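Local coordinates for protein carboxylesterase (Ferroplasma acidiphilum, PDB 3WJ2) that probably hydrolyses carboxylic esters as an alpha/beta-hydrolase-fold carboxylesterase, at residues 158-163 and 229-234. Residues are numbered along the deposited sequence; the frame is centred on the assembly and turned at random.
Sequences GANLAA and FSPLVA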
ATOM      1  N   GLY B 158     -24.583  -7.120   6.992  1.00 10.14           N
ATOM      2  CA  GLY B 158     -25.506  -6.399   7.803  1.00  8.78           C
ATOM      3  C   GLY B 158     -25.140  -4.892   7.825  1.00  9.37           C
ATOM      4  O   GLY B 158     -25.976  -4.033   7.997  1.00  9.87           O
ATOM      5  N   ALA B 159     -23.819  -4.644   7.809  1.00  8.18           N
ATOM      6  CA  ALA B 159     -23.344  -3.211   7.731  1.00  8.53           C
ATOM      7  C   ALA B 159     -23.663  -2.654   6.338  1.00  9.32           C
ATOM      8  O   ALA B 159     -23.838  -1.404   6.274  1.00  9.10           O
ATOM      9  CB  ALA B 159     -21.856  -3.095   8.070  1.00 10.01           C
ATOM     10  N   ASN B 160     -23.675  -3.494   5.311  1.00  9.44           N
ATOM     11  CA  ASN B 160     -24.161  -2.986   3.977  1.00  8.04           C
ATOM     12  C   ASN B 160     -25.590  -2.508   4.141  1.00 10.46           C
ATOM     13  O   ASN B 160     -25.980  -1.429   3.715  1.00 10.03           O
ATOM     14  CB  ASN B 160     -24.063  -4.065   2.960  1.00  9.58           C
ATOM     15  CG  ASN B 160     -24.855  -3.758   1.729  1.00 13.67           C
ATOM     16  OD1 ASN B 160     -26.033  -3.962   1.662  1.00 13.48           O
ATOM     17  ND2 ASN B 160     -24.154  -3.395   0.691  1.00 15.22           N
ATOM     18  N   LEU B 161     -26.436  -3.324   4.825  1.00  8.79           N
ATOM     19  CA  LEU B 161     -27.865  -2.954   4.985  1.00  9.74           C
ATOM     20  C   LEU B 161     -28.026  -1.614   5.771  1.00  9.93           C
ATOM     21  O   LEU B 161     -28.863  -0.785   5.440  1.00  9.35           O
ATOM     22  CB  LEU B 161     -28.650  -4.062   5.770  1.00  9.56           C
ATOM     23  CG  LEU B 161     -28.623  -5.313   4.979  1.00 11.42           C
ATOM     24  CD1 LEU B 161     -29.361  -6.457   5.848  1.00 10.69           C
ATOM     25  CD2 LEU B 161     -29.287  -5.283   3.586  1.00 14.64           C
ATOM     26  N   ALA B 162     -27.173  -1.439   6.828  1.00  8.90           N
ATOM     27  CA  ALA B 162     -27.199  -0.282   7.654  1.00  9.66           C
ATOM     28  C   ALA B 162     -26.814   0.974   6.778  1.00 10.56           C
ATOM     29  O   ALA B 162     -27.537   1.949   6.839  1.00 11.24           O
ATOM     30  CB  ALA B 162     -26.285  -0.408   8.792  1.00 10.09           C
ATOM     31  N   ALA B 163     -25.769   0.823   5.971  1.00 10.37           N
ATOM     32  CA  ALA B 163     -25.292   1.987   5.179  1.00 10.02           C
ATOM     33  C   ALA B 163     -26.388   2.228   4.151  1.00  9.38           C
ATOM     34  O   ALA B 163     -26.711   3.407   3.902  1.00  9.64           O
ATOM     35  CB  ALA B 163     -24.012   1.647   4.480  1.00 10.10           C
ATOM     36  N   PHE B 229     -28.123  -1.621  -3.196  1.00 16.34           N
ATOM     37  CA  PHE B 229     -27.390  -2.885  -3.173  1.00 17.60           C
ATOM     38  C   PHE B 229     -25.921  -2.563  -2.883  1.00 17.02           C
ATOM     39  O   PHE B 229     -25.271  -3.220  -2.082  1.00 16.81           O
ATOM     40  CB  PHE B 229     -27.440  -3.647  -4.557  1.00 19.82           C
ATOM     41  CG  PHE B 229     -26.755  -5.010  -4.548  1.00 18.97           C
ATOM     42  CD1 PHE B 229     -27.507  -6.150  -4.579  1.00 18.91           C
ATOM     43  CD2 PHE B 229     -25.336  -5.160  -4.339  1.00 23.41           C
ATOM     44  CE1 PHE B 229     -26.903  -7.463  -4.597  1.00 21.08           C
ATOM     45  CE2 PHE B 229     -24.738  -6.453  -4.344  1.00 29.36           C
ATOM     46  CZ  PHE B 229     -25.558  -7.624  -4.447  1.00 28.59           C
ATOM     47  N   SER B 230     -25.373  -1.525  -3.552  1.00 17.97           N
ATOM     48  CA  SER B 230     -23.958  -1.152  -3.390  1.00 16.07           C
ATOM     49  C   SER B 230     -23.907   0.347  -3.128  1.00 15.99           C
ATOM     50  O   SER B 230     -23.946   1.184  -4.085  1.00 15.92           O
ATOM     51  CB  SER B 230     -23.032  -1.431  -4.646  1.00 20.24           C
ATOM     52  OG  SER B 230     -22.902  -2.871  -4.937  1.00 23.78           O
ATOM     53  N   PRO B 231     -23.819   0.824  -1.908  1.00 13.38           N
ATOM     54  CA  PRO B 231     -23.836   2.241  -1.560  1.00 13.32           C
ATOM     55  C   PRO B 231     -22.745   3.045  -2.268  1.00 14.59           C
ATOM     56  O   PRO B 231     -22.898   4.258  -2.433  1.00 16.17           O
ATOM     57  CB  PRO B 231     -23.587   2.234  -0.012  1.00 14.28           C
ATOM     58  CG  PRO B 231     -24.353   0.963   0.383  1.00 12.18           C
ATOM     59  CD  PRO B 231     -24.007  -0.063  -0.735  1.00 10.36           C
ATOM     60  N   LEU B 232     -21.646   2.389  -2.664  1.00 14.54           N
ATOM     61  CA  LEU B 232     -20.589   3.156  -3.300  1.00 15.82           C
ATOM     62  C   LEU B 232     -21.043   3.626  -4.666  1.00 18.64           C
ATOM     63  O   LEU B 232     -20.341   4.462  -5.226  1.00 19.73           O
ATOM     64  CB  LEU B 232     -19.273   2.312  -3.398  1.00 17.93           C
ATOM     65  CG  LEU B 232     -18.486   2.575  -2.147  1.00 16.54           C
ATOM     66  CD1 LEU B 232     -17.360   1.462  -2.027  1.00 18.40           C
ATOM     67  CD2 LEU B 232     -17.791   4.001  -2.118  1.00 18.49           C
ATOM     68  N   VAL B 233     -22.151   3.133  -5.200  1.00 18.20           N
ATOM     69  CA  VAL B 233     -22.614   3.660  -6.522  1.00 22.29           C
ATOM     70  C   VAL B 233     -23.463   4.917  -6.374  1.00 22.06           C
ATOM     71  O   VAL B 233     -23.870   5.476  -7.439  1.00 23.60           O
ATOM     72  CB  VAL B 233     -23.205   2.519  -7.424  1.00 23.15           C
ATOM     73  CG1 VAL B 233     -22.208   1.360  -7.588  1.00 28.35           C
ATOM     74  CG2 VAL B 233     -24.453   2.067  -6.939  1.00 28.54           C
ATOM     75  N   ALA B 234     -23.811   5.367  -5.149  1.00 19.94           N
ATOM     76  CA  ALA B 234     -24.579   6.623  -4.903  1.00 21.20           C
ATOM     77  C   ALA B 234     -23.803   7.773  -5.529  1.00 24.33           C
ATOM     78  O   ALA B 234     -22.594   7.752  -5.630  1.00 24.61           O
ATOM     79  CB  ALA B 234     -24.764   6.906  -3.436  1.00 22.90           C
TER
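Phe229 turns its backbone carbonyl, not its ring, to the helix segment 158-163: its O accepts a hydrogen bond of 3.0 Å from Asn160 ND2. The N-H points almost straight at the oxygen (171°) and Phe229 O lies close to the amide plane of Asn160, though the donor sits tilted 33° from the carbonyl plane. With CG anti to the backbone N (chi1 165°), the Asn160 side chain reaches across to the loop. Its ND2 also gives a hydrogen bond to Ser186 O, so one buried amide nitrogen ties two loops to the helix; an alanine here would probably leave both carbonyls without this donor and open a gap beside the proline. Two residues on, Pro231 turns its ring back toward the helix. Its CD lies 3.6 Å from Asn160 ND2, the two side chains crossing at about a right angle, and its CG meets Ala163 CB at 4.2 Å, three residues further along the helix. Pro231 also opens a short 3-10 turn, closed by Val233 N bonding to Ser230 O. The helix follows strand 150-155 through what looks like the nucleophile elbow of this fold, with Gly158 in its GxSxG pattern. Pro231 lies between helix 157-172, where it also touches Ala164 and Leu167, and Tyr260 of helix 254-266, while Ala163 packs back on Leu182 of strand 180-183.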